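Local coordinates for protein Agap007691-pb (Anopheles gambiae, PDB 5C98) that belongs to the serpin family and may inhibit serine proteases, although its function in the mosquito has not been established, at residues L278-K290 against N319-E331. Numbering follows the deposited sequence.
Sequences LPKFFVREKTDPK and NGFIQHCYLAVSE
Val329 presses its CG2 against the ring of Phe281, 3.5 Å from CD1, while Leu278 CD2 touches the same methyl, its side chain crossing that of Val329 at about a right angle. The Phe281 ring is carried there by a first torsion of 77°, which sets CG between the backbone N and the carbonyl carbon, and it also meets Phe372. At the other end Pro289, opening helix 289-295, lays CG over the centre of the Phe321 ring, a CH-pi contact 4.0 Å from the centroid. Between these apolar ends, strands 282-287 and 320-328 run antiparallel, joined by backbone hydrogen bonds such as Val283 N to Leu327 O (2.9 Å). One face carries Arg284, Lys286, His324 and Tyr326. Lys286, its NZ paired with Asp159, sets CB over the imidazole of His324. That ring's ND1 bonds to Phe154 O, and a water in its plane bonds NE2 at the edge and also donates to Arg284 O. The Arg284 guanidinium and Tyr326 ring planes are 23° apart, Arg284 NH2 lying 3.5 Å from Tyr326 CE1, with NE bonded to Glu150 O. At the outer margin Lys280 NZ reaches Ser330 OG (2.7 Å) and forms a salt bridge with Glu331 OE1 (2.8 Å), on the syn side, 24° out of the carboxylate plane. Strand 320-328 also pairs with strand 169-177, consistent with central serpin beta-sheet A. The chemistry implies a pairing fixed by backbone bonds and buried apolar ends, its polar groups held partly by neighbouring parts of the fold.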
ATOM      1  N   LEU A 278       4.153  -5.564  21.253  1.00 17.61           N
ATOM      2  CA  LEU A 278       4.116  -4.811  19.996  1.00 22.25           C
ATOM      3  C   LEU A 278       3.779  -3.378  20.377  1.00 20.41           C
ATOM      4  O   LEU A 278       2.874  -3.175  21.189  1.00 20.68           O
ATOM      5  CB  LEU A 278       2.992  -5.375  19.110  1.00 25.33           C
ATOM      6  CG  LEU A 278       2.786  -4.896  17.679  1.00 24.58           C
ATOM      7  CD1 LEU A 278       3.857  -5.464  16.762  1.00 22.73           C
ATOM      8  CD2 LEU A 278       1.414  -5.309  17.156  1.00 28.90           C
ATOM      9  N   PRO A 279       4.443  -2.363  19.828  1.00 18.19           N
ATOM     10  CA  PRO A 279       3.958  -0.997  20.069  1.00 17.66           C
ATOM     11  C   PRO A 279       2.534  -0.815  19.563  1.00 20.56           C
ATOM     12  O   PRO A 279       2.125  -1.413  18.565  1.00 18.70           O
ATOM     13  CB  PRO A 279       4.944  -0.117  19.291  1.00 20.29           C
ATOM     14  CG  PRO A 279       5.542  -1.013  18.288  1.00 24.84           C
ATOM     15  CD  PRO A 279       5.570  -2.381  18.882  1.00 21.42           C
ATOM     16  N   LYS A 280       1.763   0.008  20.283  1.00 19.19           N
ATOM     17  CA  LYS A 280       0.464   0.459  19.787  1.00 19.51           C
ATOM     18  C   LYS A 280       0.773   1.516  18.738  1.00 22.24           C
ATOM     19  O   LYS A 280       1.032   2.669  19.069  1.00 32.27           O
ATOM     20  CB  LYS A 280      -0.368   1.028  20.933  1.00 22.38           C
ATOM     21  CG  LYS A 280      -1.791   1.322  20.558  1.00 26.07           C
ATOM     22  CD  LYS A 280      -2.541   1.979  21.707  1.00 35.27           C
ATOM     23  CE  LYS A 280      -3.854   2.569  21.227  1.00 48.47           C
ATOM     24  NZ  LYS A 280      -4.983   1.610  21.339  1.00 57.22           N
ATOM     25  N   PHE A 281       0.774   1.135  17.460  1.00 21.62           N
ATOM     26  CA  PHE A 281       1.341   1.983  16.431  1.00 21.83           C
ATOM     27  C   PHE A 281       0.353   2.181  15.298  1.00 21.15           C
ATOM     28  O   PHE A 281      -0.626   1.443  15.138  1.00 18.90           O
ATOM     29  CB  PHE A 281       2.684   1.429  15.848  1.00 21.19           C
ATOM     30  CG  PHE A 281       2.525   0.297  14.862  1.00 17.13           C
ATOM     31  CD1 PHE A 281       2.346  -1.017  15.272  1.00 19.14           C
ATOM     32  CD2 PHE A 281       2.564   0.541  13.495  1.00 19.70           C
ATOM     33  CE1 PHE A 281       2.196  -2.049  14.380  1.00 19.38           C
ATOM     34  CE2 PHE A 281       2.422  -0.513  12.572  1.00 19.09           C
ATOM     35  CZ  PHE A 281       2.223  -1.796  13.009  1.00 18.39           C
ATOM     36  N   PHE A 282       0.639   3.204  14.515  1.00 19.75           N
ATOM     37  CA  PHE A 282       0.005   3.360  13.222  1.00 18.11           C
ATOM     38  C   PHE A 282       1.074   3.816  12.246  1.00 20.41           C
ATOM     39  O   PHE A 282       2.148   4.293  12.634  1.00 19.92           O
ATOM     40  CB  PHE A 282      -1.134   4.367  13.273  1.00 19.46           C
ATOM     41  CG  PHE A 282      -0.668   5.779  13.354  1.00 22.00           C
ATOM     42  CD1 PHE A 282      -0.284   6.328  14.556  1.00 24.09           C
ATOM     43  CD2 PHE A 282      -0.604   6.553  12.200  1.00 23.99           C
ATOM     44  CE1 PHE A 282       0.143   7.638  14.620  1.00 27.65           C
ATOM     45  CE2 PHE A 282      -0.164   7.849  12.248  1.00 25.75           C
ATOM     46  CZ  PHE A 282       0.211   8.397  13.472  1.00 27.83           C
ATOM     47  N   VAL A 283       0.755   3.649  10.965  1.00 17.28           N
ATOM     48  CA  VAL A 283       1.540   4.212   9.878  1.00 16.67           C
ATOM     49  C   VAL A 283       0.541   4.854   8.940  1.00 19.22           C
ATOM     50  O   VAL A 283      -0.442   4.221   8.552  1.00 20.30           O
ATOM     51  CB  VAL A 283       2.394   3.153   9.149  1.00 16.32           C
ATOM     52  CG1 VAL A 283       3.111   3.738   7.936  1.00 23.69           C
ATOM     53  CG2 VAL A 283       3.425   2.589  10.091  1.00 20.85           C
ATOM     54  N   ARG A 284       0.747   6.123   8.635  1.00 17.99           N
ATOM     55  CA  ARG A 284      -0.063   6.828   7.652  1.00 17.84           C
ATOM     56  C   ARG A 284       0.919   7.597   6.792  1.00 18.84           C
ATOM     57  O   ARG A 284       1.482   8.595   7.247  1.00 21.32           O
ATOM     58  CB  ARG A 284      -1.049   7.769   8.324  1.00 20.81           C
ATOM     59  CG  ARG A 284      -2.002   8.410   7.310  1.00 22.30           C
ATOM     60  CD  ARG A 284      -2.784   9.527   7.884  1.00 31.97           C
ATOM     61  NE  ARG A 284      -3.874   9.063   8.725  1.00 31.24           N
ATOM     62  CZ  ARG A 284      -3.926   9.184  10.049  1.00 37.11           C
ATOM     63  NH1 ARG A 284      -2.921   9.731  10.726  1.00 32.13           N
ATOM     64  NH2 ARG A 284      -4.998   8.749  10.703  1.00 40.22           N
ATOM     65  N   GLU A 285       1.139   7.132   5.566  1.00 16.55           N
ATOM     66  CA  GLU A 285       2.280   7.588   4.784  1.00 18.42           C
ATOM     67  C   GLU A 285       1.887   7.849   3.342  1.00 16.55           C
ATOM     68  O   GLU A 285       1.272   6.995   2.689  1.00 16.44           O
ATOM     69  CB  GLU A 285       3.428   6.570   4.825  1.00 20.40           C
ATOM     70  CG  GLU A 285       4.136   6.435   6.196  1.00 22.48           C
ATOM     71  CD  GLU A 285       4.904   7.661   6.640  1.00 25.97           C
ATOM     72  OE1 GLU A 285       5.325   8.483   5.791  1.00 30.05           O
ATOM     73  OE2 GLU A 285       5.089   7.812   7.883  1.00 28.87           O
ATOM     74  N   LYS A 286       2.252   9.032   2.863  1.00 17.51           N
ATOM     75  CA  LYS A 286       2.093   9.441   1.480  1.00 18.01           C
ATOM     76  C   LYS A 286       3.367   9.080   0.727  1.00 18.05           C
ATOM     77  O   LYS A 286       4.474   9.386   1.194  1.00 21.00           O
ATOM     78  CB  LYS A 286       1.872  10.950   1.428  1.00 21.95           C
ATOM     79  CG  LYS A 286       1.704  11.531   0.033  1.00 20.48           C
ATOM     80  CD  LYS A 286       1.300  13.002   0.067  1.00 26.95           C
ATOM     81  CE  LYS A 286       2.409  13.891   0.565  1.00 33.16           C
ATOM     82  NZ  LYS A 286       1.872  15.229   0.920  1.00 36.60           N
ATOM     83  N   THR A 287       3.214   8.428  -0.424  1.00 16.69           N
ATOM     84  CA  THR A 287       4.330   8.016  -1.254  1.00 18.72           C
ATOM     85  C   THR A 287       4.048   8.399  -2.694  1.00 19.37           C
ATOM     86  O   THR A 287       2.944   8.822  -3.045  1.00 18.92           O
ATOM     87  CB  THR A 287       4.576   6.511  -1.143  1.00 17.31           C
ATOM     88  OG1 THR A 287       3.398   5.794  -1.540  1.00 17.87           O
ATOM     89  CG2 THR A 287       4.935   6.140   0.287  1.00 18.30           C
ATOM     90  N   ASP A 288       5.034   8.169  -3.562  1.00 18.40           N
ATOM     91  CA  ASP A 288       5.018   8.658  -4.937  1.00 18.34           C
ATOM     92  C   ASP A 288       5.299   7.487  -5.865  1.00 19.81           C
ATOM     93  O   ASP A 288       6.448   7.254  -6.251  1.00 17.93           O
ATOM     94  CB  ASP A 288       6.063   9.760  -5.106  1.00 22.10           C
ATOM     95  CG  ASP A 288       5.945  10.492  -6.425  1.00 25.96           C
ATOM     96  OD1 ASP A 288       5.203  10.028  -7.301  1.00 21.20           O
ATOM     97  OD2 ASP A 288       6.606  11.551  -6.597  1.00 32.39           O
ATOM     98  N   PRO A 289       4.273   6.736  -6.253  1.00 16.70           N
ATOM     99  CA  PRO A 289       4.463   5.689  -7.268  1.00 16.86           C
ATOM    100  C   PRO A 289       5.162   6.149  -8.524  1.00 17.55           C
ATOM    101  O   PRO A 289       5.826   5.338  -9.187  1.00 18.10           O
ATOM    102  CB  PRO A 289       3.025   5.225  -7.550  1.00 15.49           C
ATOM    103  CG  PRO A 289       2.291   5.505  -6.303  1.00 15.60           C
ATOM    104  CD  PRO A 289       2.949   6.660  -5.617  1.00 16.37           C
ATOM    105  N   LYS A 290       4.976   7.393  -8.947  1.00 18.48           N
ATOM    106  CA  LYS A 290       5.681   7.838 -10.146  1.00 18.28           C
ATOM    107  C   LYS A 290       7.190   7.712  -9.965  1.00 20.53           C
ATOM    108  O   LYS A 290       7.896   7.205 -10.848  1.00 22.45           O
ATOM    109  CB  LYS A 290       5.282   9.274 -10.481  1.00 19.84           C
ATOM    110  CG  LYS A 290       6.231   9.933 -11.456  1.00 23.84           C
ATOM    111  CD  LYS A 290       5.693  11.253 -11.950  1.00 23.25           C
ATOM    112  CE  LYS A 290       6.759  11.979 -12.713  1.00 24.31           C
ATOM    113  NZ  LYS A 290       6.300  13.343 -13.115  1.00 31.04           N
ATOM    114  N   ASN A 319       0.625  12.775 -15.418  1.00 17.37           N
ATOM    115  CA  ASN A 319       1.463  13.819 -14.824  1.00 17.49           C
ATOM    116  C   ASN A 319       1.868  13.549 -13.382  1.00 19.64           C
ATOM    117  O   ASN A 319       2.870  14.110 -12.923  1.00 21.74           O
ATOM    118  CB  ASN A 319       0.774  15.184 -14.903  1.00 18.84           C
ATOM    119  CG  ASN A 319       0.558  15.626 -16.310  1.00 17.84           C
ATOM    120  OD1 ASN A 319      -0.569  15.708 -16.780  1.00 19.82           O
ATOM    121  ND2 ASN A 319       1.660  15.864 -17.027  1.00 23.80           N
ATOM    122  N   GLY A 320       1.145  12.690 -12.672  1.00 18.81           N
ATOM    123  CA  GLY A 320       1.457  12.371 -11.305  1.00 17.49           C
ATOM    124  C   GLY A 320       0.645  11.192 -10.837  1.00 16.44           C
ATOM    125  O   GLY A 320      -0.436  10.927 -11.375  1.00 17.42           O
ATOM    126  N   PHE A 321       1.182  10.487  -9.850  1.00 17.12           N
ATOM    127  CA  PHE A 321       0.478   9.368  -9.212  1.00 16.17           C
ATOM    128  C   PHE A 321       0.961   9.343  -7.774  1.00 18.18           C
ATOM    129  O   PHE A 321       2.134   9.049  -7.532  1.00 17.21           O
ATOM    130  CB  PHE A 321       0.786   8.053  -9.936  1.00 17.73           C
ATOM    131  CG  PHE A 321       0.022   6.850  -9.415  1.00 16.07           C
ATOM    132  CD1 PHE A 321      -0.999   6.989  -8.481  1.00 17.51           C
ATOM    133  CD2 PHE A 321       0.334   5.577  -9.863  1.00 18.02           C
ATOM    134  CE1 PHE A 321      -1.707   5.865  -8.002  1.00 19.72           C
ATOM    135  CE2 PHE A 321      -0.362   4.471  -9.373  1.00 17.14           C
ATOM    136  CZ  PHE A 321      -1.370   4.625  -8.457  1.00 18.73           C
ATOM    137  N   ILE A 322       0.083   9.680  -6.834  1.00 16.21           N
ATOM    138  CA  ILE A 322       0.367   9.687  -5.407  1.00 16.61           C
ATOM    139  C   ILE A 322      -0.480   8.623  -4.729  1.00 15.93           C
ATOM    140  O   ILE A 322      -1.670   8.483  -5.027  1.00 16.96           O
ATOM    141  CB  ILE A 322       0.072  11.071  -4.789  1.00 19.75           C
ATOM    142  CG1 ILE A 322       0.972  12.150  -5.413  1.00 23.88           C
ATOM    143  CG2 ILE A 322       0.244  11.036  -3.285  1.00 18.58           C
ATOM    144  CD1 ILE A 322       2.449  11.949  -5.219  1.00 27.09           C
ATOM    145  N   GLN A 323       0.130   7.916  -3.788  1.00 13.59           N
ATOM    146  CA  GLN A 323      -0.555   6.950  -2.941  1.00 14.99           C
ATOM    147  C   GLN A 323      -0.459   7.369  -1.484  1.00 14.54           C
ATOM    148  O   GLN A 323       0.538   7.943  -1.047  1.00 15.29           O
ATOM    149  CB  GLN A 323       0.025   5.548  -3.090  1.00 15.10           C
ATOM    150  CG  GLN A 323      -0.684   4.481  -2.303  1.00 15.51           C
ATOM    151  CD  GLN A 323      -0.238   3.082  -2.678  1.00 14.56           C
ATOM    152  OE1 GLN A 323       0.866   2.645  -2.346  1.00 15.34           O
ATOM    153  NE2 GLN A 323      -1.099   2.364  -3.382  1.00 13.96           N
ATOM    154  N   HIS A 324      -1.507   7.078  -0.710  1.00 14.78           N
ATOM    155  CA  HIS A 324      -1.512   7.316   0.727  1.00 15.62           C
ATOM    156  C   HIS A 324      -2.131   6.109   1.394  1.00 15.56           C
ATOM    157  O   HIS A 324      -3.224   5.672   1.012  1.00 16.60           O
ATOM    158  CB  HIS A 324      -2.309   8.586   1.054  1.00 15.67           C
ATOM    159  CG  HIS A 324      -1.825   9.330   2.256  1.00 17.24           C
ATOM    160  ND1 HIS A 324      -1.737  10.708   2.286  1.00 20.23           N
ATOM    161  CD2 HIS A 324      -1.445   8.907   3.483  1.00 17.54           C
ATOM    162  CE1 HIS A 324      -1.317  11.095   3.474  1.00 19.21           C
ATOM    163  NE2 HIS A 324      -1.127  10.023   4.224  1.00 20.67           N
ATOM    164  N   CYS A 325      -1.399   5.520   2.331  1.00 14.93           N
ATOM    165  CA  CYS A 325      -1.817   4.292   2.972  1.00 15.29           C
ATOM    166  C   CYS A 325      -1.928   4.489   4.468  1.00 15.67           C
ATOM    167  O   CYS A 325      -1.222   5.310   5.058  1.00 16.39           O
ATOM    168  CB  CYS A 325      -0.821   3.181   2.717  1.00 14.44           C
ATOM    169  SG  CYS A 325      -0.841   2.576   0.989  1.00 17.96           S
ATOM    170  N   TYR A 326      -2.792   3.694   5.080  1.00 15.68           N
ATOM    171  CA  TYR A 326      -3.043   3.743   6.508  1.00 15.49           C
ATOM    172  C   TYR A 326      -3.171   2.335   7.070  1.00 16.25           C
ATOM    173  O   TYR A 326      -3.780   1.461   6.444  1.00 15.99           O
ATOM    174  CB  TYR A 326      -4.354   4.477   6.771  1.00 16.82           C
ATOM    175  CG  TYR A 326      -4.826   4.461   8.227  1.00 18.40           C
ATOM    176  CD1 TYR A 326      -4.297   5.334   9.158  1.00 23.37           C
ATOM    177  CD2 TYR A 326      -5.785   3.552   8.650  1.00 24.34           C
ATOM    178  CE1 TYR A 326      -4.721   5.312  10.517  1.00 22.46           C
ATOM    179  CE2 TYR A 326      -6.214   3.515   9.990  1.00 23.04           C
ATOM    180  CZ  TYR A 326      -5.698   4.408  10.900  1.00 24.88           C
ATOM    181  OH  TYR A 326      -6.129   4.397  12.232  1.00 26.63           O
ATOM    182  N   LEU A 327      -2.609   2.146   8.261  1.00 15.96           N
ATOM    183  CA  LEU A 327      -2.743   0.942   9.070  1.00 16.69           C
ATOM    184  C   LEU A 327      -2.588   1.350  10.526  1.00 17.48           C
ATOM    185  O   LEU A 327      -1.729   2.166  10.844  1.00 18.19           O
ATOM    186  CB  LEU A 327      -1.627  -0.059   8.737  1.00 18.74           C
ATOM    187  CG  LEU A 327      -1.505  -1.267   9.665  1.00 19.87           C
ATOM    188  CD1 LEU A 327      -2.712  -2.216   9.538  1.00 19.10           C
ATOM    189  CD2 LEU A 327      -0.243  -2.015   9.371  1.00 20.73           C
ATOM    190  N   ALA A 328      -3.395   0.770  11.420  1.00 20.46           N
ATOM    191  CA  ALA A 328      -3.203   0.956  12.857  1.00 18.92           C
ATOM    192  C   ALA A 328      -3.482  -0.364  13.575  1.00 24.09           C
ATOM    193  O   ALA A 328      -4.168  -1.241  13.039  1.00 23.43           O
ATOM    194  CB  ALA A 328      -4.085   2.078  13.371  1.00 20.97           C
ATOM    195  N   VAL A 329      -2.876  -0.546  14.749  1.00 21.49           N
ATOM    196  CA  VAL A 329      -3.207  -1.687  15.600  1.00 25.99           C
ATOM    197  C   VAL A 329      -3.630  -1.188  16.980  1.00 24.30           C
ATOM    198  O   VAL A 329      -3.273  -0.083  17.391  1.00 33.69           O
ATOM    199  CB  VAL A 329      -2.084  -2.744  15.704  1.00 30.75           C
ATOM    200  CG1 VAL A 329      -1.854  -3.431  14.363  1.00 32.35           C
ATOM    201  CG2 VAL A 329      -0.795  -2.119  16.229  1.00 32.69           C
ATOM    202  N   SER A 330      -4.438  -1.986  17.669  1.00 26.70           N
ATOM    203  CA  SER A 330      -4.981  -1.585  18.963  1.00 27.19           C
ATOM    204  C   SER A 330      -5.419  -2.836  19.720  1.00 33.45           C
ATOM    205  O   SER A 330      -5.292  -3.958  19.227  1.00 29.53           O
ATOM    206  CB  SER A 330      -6.148  -0.605  18.762  1.00 31.90           C
ATOM    207  OG  SER A 330      -6.571  -0.038  19.993  1.00 43.84           O
ATOM    208  N   GLU A 331      -5.935  -2.634  20.936  1.00 29.22           N
ATOM    209  CA  GLU A 331      -6.319  -3.739  21.803  1.00 26.30           C
ATOM    210  C   GLU A 331      -7.715  -4.272  21.457  1.00 36.71           C
ATOM    211  O   GLU A 331      -8.521  -3.608  20.801  1.00 40.16           O
ATOM    212  CB  GLU A 331      -6.285  -3.271  23.271  1.00 29.84           C
ATOM    213  CG  GLU A 331      -4.896  -2.836  23.768  1.00 30.46           C
ATOM    214  CD  GLU A 331      -4.673  -1.339  23.703  1.00 33.62           C
ATOM    215  OE1 GLU A 331      -5.365  -0.667  22.911  1.00 41.81           O
ATOM    216  OE2 GLU A 331      -3.819  -0.822  24.461  1.00 35.12           O
TER
HETATM  217  O   HOH W   1      -0.268  11.166   6.571  1.00 30.55           O
HETATM  218  O   HOH W   2       3.301   3.694  -3.320  1.00 19.04           O
HETATM  219  O   HOH W   3       3.449  11.820  -8.782  1.00 20.71           O